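Local coordinates for M152 protein (Murid herpesvirus 1, PDB 4G59) that adopts an MHC class I-like fold and probably acts as a viral immunoevasin that binds host RAE-1 ligands of the activating receptor NKG2D, at residues I17-I26 against H37-S45; Y99-V110 against I154-Q165. All blocks are in the same frame, centred on the assembly; numbering follows the deposited sequence.

Contact 1 of 2, residues I17-I26 against H37-S45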
# COMPACT_ATOMS: atom_id res chain seq x y z
N ILE B 17 12.12 19.10 -11.25
CA ILE B 17 11.18 18.95 -10.15
C ILE B 17 11.75 19.35 -8.79
O ILE B 17 11.10 19.16 -7.78
CB ILE B 17 10.77 17.49 -10.02
CG1 ILE B 17 12.02 16.63 -9.86
CG2 ILE B 17 9.99 17.06 -11.27
CD1 ILE B 17 11.72 15.28 -9.35
N CYS B 18 12.95 19.91 -8.77
CA CYS B 18 13.64 20.18 -7.51
C CYS B 18 13.45 21.58 -6.97
O CYS B 18 14.00 21.92 -5.91
CB CYS B 18 15.12 19.87 -7.65
SG CYS B 18 15.43 18.12 -7.83
N GLN B 19 12.68 22.41 -7.67
CA GLN B 19 12.35 23.73 -7.14
C GLN B 19 11.15 23.67 -6.22
O GLN B 19 10.30 22.76 -6.34
CB GLN B 19 12.06 24.73 -8.26
CG GLN B 19 13.28 25.50 -8.69
CD GLN B 19 13.94 24.88 -9.88
OE1 GLN B 19 13.39 24.89 -10.98
NE2 GLN B 19 15.13 24.33 -9.68
N ASP B 20 11.07 24.65 -5.32
CA ASP B 20 10.02 24.71 -4.30
C ASP B 20 9.97 23.39 -3.57
O ASP B 20 8.92 22.74 -3.53
CB ASP B 20 8.66 25.06 -4.92
CG ASP B 20 8.61 26.48 -5.41
OD1 ASP B 20 9.69 27.08 -5.58
OD2 ASP B 20 7.49 27.00 -5.62
N LEU B 21 11.12 23.00 -3.04
CA LEU B 21 11.29 21.67 -2.47
C LEU B 21 10.33 21.51 -1.30
O LEU B 21 10.18 22.42 -0.47
CB LEU B 21 12.75 21.42 -2.07
CG LEU B 21 13.12 19.99 -1.67
CD1 LEU B 21 14.51 19.61 -2.08
CD2 LEU B 21 13.00 19.81 -0.17
N THR B 22 9.66 20.37 -1.28
CA THR B 22 8.67 20.07 -0.25
C THR B 22 8.79 18.61 0.16
O THR B 22 8.40 17.71 -0.59
CB THR B 22 7.25 20.40 -0.72
OG1 THR B 22 7.23 21.73 -1.25
CG2 THR B 22 6.28 20.31 0.44
N ALA B 23 9.35 18.38 1.34
CA ALA B 23 9.55 17.03 1.88
C ALA B 23 8.36 16.60 2.71
O ALA B 23 7.91 17.35 3.59
CB ALA B 23 10.80 16.99 2.73
N THR B 24 7.86 15.39 2.46
CA THR B 24 6.77 14.84 3.26
C THR B 24 7.31 13.75 4.20
O THR B 24 7.83 12.73 3.72
CB THR B 24 5.66 14.26 2.38
OG1 THR B 24 5.05 15.32 1.65
CG2 THR B 24 4.59 13.60 3.22
N PHE B 25 7.18 13.96 5.51
CA PHE B 25 7.62 12.97 6.49
C PHE B 25 6.40 12.21 6.96
O PHE B 25 5.47 12.81 7.54
CB PHE B 25 8.29 13.64 7.69
CG PHE B 25 9.58 14.35 7.35
CD1 PHE B 25 10.80 13.75 7.62
CD2 PHE B 25 9.58 15.61 6.77
CE1 PHE B 25 11.99 14.39 7.31
CE2 PHE B 25 10.78 16.25 6.47
CZ PHE B 25 11.98 15.63 6.73
N ILE B 26 6.37 10.90 6.71
CA ILE B 26 5.19 10.12 7.10
C ILE B 26 5.49 9.11 8.21
O ILE B 26 6.50 8.39 8.15
CB ILE B 26 4.53 9.41 5.91
CG1 ILE B 26 3.91 10.44 4.96
CG2 ILE B 26 3.42 8.50 6.36
CD1 ILE B 26 3.58 9.89 3.60
N HIS B 37 8.24 4.51 8.84
CA HIS B 37 8.56 5.90 8.55
C HIS B 37 9.04 6.04 7.09
O HIS B 37 9.66 5.13 6.54
CB HIS B 37 9.65 6.43 9.50
CG HIS B 37 9.32 6.29 10.96
ND1 HIS B 37 8.36 7.06 11.59
CD2 HIS B 37 9.87 5.51 11.93
CE1 HIS B 37 8.32 6.75 12.87
NE2 HIS B 37 9.22 5.81 13.10
N SER B 38 8.74 7.18 6.47
CA SER B 38 9.17 7.41 5.10
C SER B 38 9.25 8.89 4.79
O SER B 38 8.46 9.70 5.31
CB SER B 38 8.20 6.80 4.11
OG SER B 38 6.96 7.47 4.22
N ILE B 39 10.22 9.26 3.95
CA ILE B 39 10.29 10.62 3.44
C ILE B 39 10.16 10.60 1.91
O ILE B 39 10.70 9.69 1.25
CB ILE B 39 11.62 11.28 3.78
CG1 ILE B 39 11.86 11.23 5.29
CG2 ILE B 39 11.65 12.71 3.26
CD1 ILE B 39 13.32 11.34 5.65
N ASN B 40 9.47 11.59 1.35
CA ASN B 40 9.46 11.75 -0.10
C ASN B 40 9.39 13.22 -0.47
O ASN B 40 9.11 14.07 0.38
CB ASN B 40 8.32 10.93 -0.74
CG ASN B 40 6.94 11.45 -0.36
OD1 ASN B 40 6.37 12.32 -1.05
ND2 ASN B 40 6.38 10.91 0.74
N LEU B 41 9.68 13.52 -1.73
CA LEU B 41 9.62 14.88 -2.25
C LEU B 41 8.36 14.94 -3.08
O LEU B 41 7.76 13.90 -3.30
CB LEU B 41 10.86 15.18 -3.09
CG LEU B 41 12.12 15.25 -2.23
CD1 LEU B 41 13.35 15.56 -3.08
CD2 LEU B 41 11.94 16.34 -1.18
N GLU B 42 7.94 16.12 -3.52
CA GLU B 42 6.62 16.28 -4.12
C GLU B 42 6.37 15.43 -5.38
O GLU B 42 5.27 14.94 -5.59
CB GLU B 42 6.30 17.75 -4.38
CG GLU B 42 4.84 18.01 -4.69
CD GLU B 42 4.56 19.45 -5.07
OE1 GLU B 42 5.50 20.27 -4.99
OE2 GLU B 42 3.42 19.76 -5.44
N GLN B 43 7.38 15.26 -6.22
CA GLN B 43 7.19 14.42 -7.40
C GLN B 43 7.99 13.10 -7.33
O GLN B 43 8.22 12.45 -8.36
CB GLN B 43 7.49 15.21 -8.69
CG GLN B 43 6.38 16.18 -9.12
CD GLN B 43 6.59 17.63 -8.66
OE1 GLN B 43 7.62 17.98 -8.06
NE2 GLN B 43 5.61 18.48 -8.94
N SER B 44 8.40 12.69 -6.12
CA SER B 44 9.17 11.44 -5.94
C SER B 44 8.36 10.36 -5.23
O SER B 44 7.36 10.65 -4.58
CB SER B 44 10.49 11.69 -5.18
OG SER B 44 10.34 11.61 -3.78
N SER B 45 8.78 9.11 -5.36
CA SER B 45 8.23 8.04 -4.52
C SER B 45 9.09 8.07 -3.25
O SER B 45 9.82 9.03 -3.05
CB SER B 45 8.35 6.70 -5.24
OG SER B 45 9.68 6.48 -5.64
O HOH W 1 9.98 17.11 -5.93
O HOH W 2 9.40 18.83 -3.90
O HOH W 3 5.24 5.87 6.21

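Contact 2 of 2, residues Y99-V110 against I154-Q165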
# COMPACT_ATOMS: atom_id res chain seq x y z
N TYR B 99 3.63 14.95 7.76
CA TYR B 99 4.15 16.32 7.80
C TYR B 99 4.63 16.74 6.41
O TYR B 99 5.66 16.25 5.93
CB TYR B 99 5.31 16.42 8.79
CG TYR B 99 4.95 16.06 10.21
CD1 TYR B 99 4.64 17.05 11.15
CD2 TYR B 99 4.93 14.74 10.62
CE1 TYR B 99 4.33 16.71 12.47
CE2 TYR B 99 4.62 14.40 11.91
CZ TYR B 99 4.32 15.37 12.84
OH TYR B 99 4.02 14.99 14.12
N ARG B 100 3.91 17.64 5.76
CA ARG B 100 4.35 18.12 4.46
C ARG B 100 5.06 19.45 4.66
O ARG B 100 4.41 20.46 4.96
CB ARG B 100 3.18 18.26 3.50
CG ARG B 100 3.61 18.50 2.07
CD ARG B 100 2.49 18.21 1.08
NE ARG B 100 2.65 18.93 -0.17
CZ ARG B 100 2.31 20.20 -0.33
NH1 ARG B 100 1.80 20.88 0.69
NH2 ARG B 100 2.49 20.81 -1.50
N CYS B 101 6.39 19.46 4.53
CA CYS B 101 7.18 20.65 4.90
C CYS B 101 7.92 21.30 3.74
O CYS B 101 8.61 20.62 2.98
CB CYS B 101 8.20 20.32 5.99
SG CYS B 101 7.53 19.69 7.54
N LYS B 102 7.76 22.63 3.62
CA LYS B 102 8.65 23.47 2.82
C LYS B 102 9.72 24.00 3.76
O LYS B 102 9.41 24.47 4.86
CB LYS B 102 7.86 24.64 2.26
CG LYS B 102 7.86 24.78 0.76
CD LYS B 102 6.70 25.66 0.35
CE LYS B 102 6.68 25.95 -1.14
NZ LYS B 102 7.80 26.84 -1.56
N PHE B 103 10.98 23.95 3.34
CA PHE B 103 12.08 24.40 4.18
C PHE B 103 12.39 25.90 4.08
O PHE B 103 12.74 26.54 5.08
CB PHE B 103 13.33 23.58 3.90
CG PHE B 103 13.20 22.13 4.27
CD1 PHE B 103 12.66 21.75 5.49
CD2 PHE B 103 13.59 21.13 3.38
CE1 PHE B 103 12.53 20.41 5.82
CE2 PHE B 103 13.46 19.80 3.70
CZ PHE B 103 12.93 19.43 4.92
N VAL B 104 12.31 26.46 2.87
CA VAL B 104 12.50 27.90 2.67
C VAL B 104 11.42 28.50 1.75
O VAL B 104 11.32 28.15 0.57
CB VAL B 104 13.94 28.27 2.19
CG1 VAL B 104 15.00 27.75 3.16
CG2 VAL B 104 14.22 27.72 0.82
N PRO B 105 10.54 29.35 2.31
CA PRO B 105 10.44 29.67 3.74
C PRO B 105 9.87 28.49 4.52
O PRO B 105 8.98 27.83 3.99
CB PRO B 105 9.41 30.82 3.78
CG PRO B 105 9.15 31.20 2.35
CD PRO B 105 9.50 30.01 1.52
N PHE B 106 10.35 28.24 5.74
CA PHE B 106 9.86 27.10 6.52
C PHE B 106 8.35 27.10 6.75
O PHE B 106 7.78 28.06 7.24
CB PHE B 106 10.55 26.97 7.87
CG PHE B 106 10.25 25.68 8.55
CD1 PHE B 106 11.00 24.55 8.26
CD2 PHE B 106 9.17 25.57 9.43
CE1 PHE B 106 10.71 23.33 8.85
CE2 PHE B 106 8.87 24.35 10.03
CZ PHE B 106 9.65 23.23 9.74
N GLU B 107 7.71 25.98 6.40
CA GLU B 107 6.28 25.84 6.59
C GLU B 107 5.86 24.36 6.57
O GLU B 107 6.23 23.61 5.66
CB GLU B 107 5.52 26.60 5.51
CG GLU B 107 4.01 26.57 5.68
CD GLU B 107 3.30 27.39 4.63
OE1 GLU B 107 3.96 27.72 3.61
OE2 GLU B 107 2.10 27.69 4.82
N CYS B 108 5.08 23.96 7.57
CA CYS B 108 4.55 22.60 7.60
C CYS B 108 3.05 22.55 7.48
O CYS B 108 2.35 23.46 7.90
CB CYS B 108 4.98 21.85 8.86
SG CYS B 108 6.56 21.06 8.68
N THR B 109 2.57 21.47 6.87
CA THR B 109 1.17 21.08 7.00
C THR B 109 1.15 19.69 7.62
O THR B 109 1.87 18.79 7.18
CB THR B 109 0.45 21.06 5.65
OG1 THR B 109 0.32 22.40 5.17
CG2 THR B 109 -0.94 20.48 5.79
N VAL B 110 0.34 19.51 8.66
CA VAL B 110 0.27 18.22 9.33
C VAL B 110 -1.09 17.56 9.08
O VAL B 110 -2.14 18.16 9.36
CB VAL B 110 0.53 18.34 10.85
CG1 VAL B 110 0.62 16.97 11.52
CG2 VAL B 110 1.81 19.13 11.08
N ILE B 154 8.14 19.41 15.21
CA ILE B 154 8.42 20.29 14.08
C ILE B 154 9.66 21.18 14.27
O ILE B 154 10.35 21.51 13.30
CB ILE B 154 7.19 21.13 13.71
CG1 ILE B 154 6.07 20.21 13.22
CG2 ILE B 154 7.51 22.12 12.60
CD1 ILE B 154 4.75 20.91 13.10
N SER B 155 9.95 21.54 15.51
CA SER B 155 11.16 22.33 15.80
C SER B 155 12.43 21.63 15.32
O SER B 155 13.41 22.29 14.95
CB SER B 155 11.28 22.60 17.30
OG SER B 155 12.28 21.77 17.87
N ILE B 156 12.44 20.30 15.34
CA ILE B 156 13.60 19.57 14.83
C ILE B 156 13.82 19.91 13.35
O ILE B 156 14.96 20.06 12.90
CB ILE B 156 13.41 18.07 14.97
CG1 ILE B 156 13.29 17.70 16.45
CG2 ILE B 156 14.56 17.33 14.34
CD1 ILE B 156 12.82 16.26 16.68
N LEU B 157 12.71 20.07 12.63
CA LEU B 157 12.72 20.40 11.21
C LEU B 157 12.99 21.89 11.00
O LEU B 157 13.84 22.25 10.19
CB LEU B 157 11.39 19.99 10.56
CG LEU B 157 11.17 18.58 9.96
CD1 LEU B 157 12.05 17.49 10.57
CD2 LEU B 157 9.70 18.19 10.03
N ARG B 158 12.29 22.75 11.74
CA ARG B 158 12.48 24.21 11.61
C ARG B 158 13.88 24.69 11.99
O ARG B 158 14.50 25.45 11.24
CB ARG B 158 11.41 24.98 12.39
CG ARG B 158 11.48 26.49 12.21
CD ARG B 158 10.28 27.19 12.85
NE ARG B 158 9.76 26.41 13.97
CZ ARG B 158 8.49 26.01 14.08
NH1 ARG B 158 7.60 26.35 13.15
NH2 ARG B 158 8.11 25.30 15.13
N ASP B 159 14.40 24.24 13.13
CA ASP B 159 15.70 24.67 13.61
C ASP B 159 16.84 24.19 12.71
O ASP B 159 17.98 24.65 12.84
CB ASP B 159 15.96 24.18 15.03
CG ASP B 159 14.98 24.76 16.05
OD1 ASP B 159 14.06 25.52 15.69
OD2 ASP B 159 15.15 24.41 17.23
N ASN B 160 16.54 23.25 11.82
CA ASN B 160 17.53 22.73 10.90
C ASN B 160 17.11 22.90 9.44
O ASN B 160 17.55 22.15 8.59
CB ASN B 160 17.72 21.24 11.13
CG ASN B 160 18.27 20.92 12.50
OD1 ASN B 160 19.47 21.06 12.75
ND2 ASN B 160 17.40 20.45 13.38
N ALA B 161 16.26 23.88 9.16
CA ALA B 161 15.69 24.02 7.83
C ALA B 161 16.75 24.13 6.73
O ALA B 161 16.77 23.33 5.79
CB ALA B 161 14.76 25.18 7.77
N ALA B 162 17.65 25.11 6.88
CA ALA B 162 18.70 25.36 5.91
C ALA B 162 19.55 24.12 5.65
O ALA B 162 20.05 23.92 4.54
CB ALA B 162 19.55 26.51 6.34
N LEU B 163 19.74 23.29 6.68
CA LEU B 163 20.58 22.10 6.51
C LEU B 163 19.80 21.04 5.76
O LEU B 163 20.36 20.32 4.93
CB LEU B 163 21.07 21.56 7.85
CG LEU B 163 21.62 20.14 7.90
CD1 LEU B 163 22.75 19.93 6.89
CD2 LEU B 163 22.12 19.83 9.29
N LEU B 164 18.49 20.96 6.05
CA LEU B 164 17.60 20.02 5.40
C LEU B 164 17.35 20.41 3.94
O LEU B 164 17.35 19.56 3.05
CB LEU B 164 16.27 19.90 6.16
CG LEU B 164 16.29 19.21 7.52
CD1 LEU B 164 14.99 19.42 8.28
CD2 LEU B 164 16.57 17.74 7.34
N GLN B 165 17.14 21.70 3.71
CA GLN B 165 16.97 22.20 2.35
C GLN B 165 18.18 21.81 1.51
O GLN B 165 18.04 21.37 0.37
CB GLN B 165 16.79 23.72 2.35
CG GLN B 165 16.84 24.35 0.96
CD GLN B 165 15.53 24.23 0.20
OE1 GLN B 165 14.46 23.95 0.78
NE2 GLN B 165 15.59 24.45 -1.10

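Contact 1 of 2, residues I17-I26 against H37-S45
I17, ahead of the hairpin, meets Q43, just past it, CB of I17 lying 3.7 Å from OE1 of Q43 as the side chains slide past one another. A water joins their backbones, donating to the I17 carbonyl and accepting from the Q43 amide. C18 turns away and is disulfide-bonded to C172 of helix 161-178. L21 reaches across with CD2 to CD2 of L41 (3.8 Å), and both leucines also touch that helix. At T22 a second water accepts from its amide and from that of E42, bridging the two segments. A23 rests its methyl group on the L41 branch CD2. T24 and N40 form a hydrogen-bonded antiparallel pair: T24 N gives a nearly straight 2.8 Å bond to N40 O, and N40 N returns one of 3.1 Å to T24 O. With CG of F25 anti to its carbonyl carbon (chi1 -65°), CD1 comes 3.6 Å from CG1 of I39; the two run side by side beneath helix 68-89, against E70 and F74. I26 pairs with S38 through I26 N to S38 O (2.8 Å) and the return bond from S38 N, while OG of S38 packs 3.5 Å from CB of I26. Beyond N40 comes a type I turn, whose L41 amide is taken by S44 OG at 2.9 Å. Direct bonds thus join the paired strands, and two waters bridge the backbones where the segments diverge. The hairpin lies in the eight-stranded sheet of the MHC class I-like platform, its apolar A23, F25 and I39 face turned to the helices above.

Contact 2 of 2, residues Y99-V110 against I154-Q165
F103 comes up against A161 and F106 against R158 where strand 99-103 crosses helix 161-165 almost at a right angle (98°, axes 8.5 Å apart), while strand 106-110 runs roughly antiparallel to helix 154-158 (150°). F103 is covered over one ring face by CB of L164, 3.7 Å from the ring centroid, and L164 CD1 reaches toward its CE1. At the edge of the same ring, in its plane, stands OE1 of Q165, which approaches CB of F103 to 3.3 Å; the bend of Q165 at chi2 also lays its amide end across V104 CG2. F106 sends its ring up to the first helix with CG anti to the backbone N (chi1 -169°). There CA of R158 sits over the ring face, 3.5 Å from the centroid, and the aliphatic part of the arginine continues across the ring. CG2 of I154 meets the ring edge, 3.7 Å from CE2 of F106, and the methyl of A161 comes to 3.8 Å from CD1. Deeper in, CD2 of L157 presses on SG of C101 at 3.6 Å. I154 reaches both strands, its CG1 against Y99 and its CD1 against CG2 of V110. The Y99 hydroxyl is held from outside, by Q77 and the S152 amide. The second hairpin of the platform is thus covered by the broken helix 154-158/161-178, consistent with the alpha2 helix of MHC class I. With no hydrogen bond between the segments, aromatic, aliphatic and sulfur contacts seat the helices on a hairpin whose strands are also joined by the C101-C108 disulfide, which probably stiffens this end.

The centres of the contacts lie 12 Å apart, and both reach the eight-stranded antiparallel sheet of the MHC-like platform, where strands 22-31 and 95-103 are neighbours. Contact 1 closes the hairpin of strands 22-31 and 34-40 before contact 2 opens further along the chain. They join directly through backbone: A23 O lies 2.8 Å from C101 N and F25 N 2.8 Å from Y99 O, probable hydrogen bonds. Contact 1 is pairing within the sheet, whereas contact 2 is a sheet-to-helix interface. Helix 161-178 spans both, packing on L21, I39 and L41 as well as on F103, so one helix packs on both hairpins of the platform, as the alpha2 helix does in MHC class I-like folds.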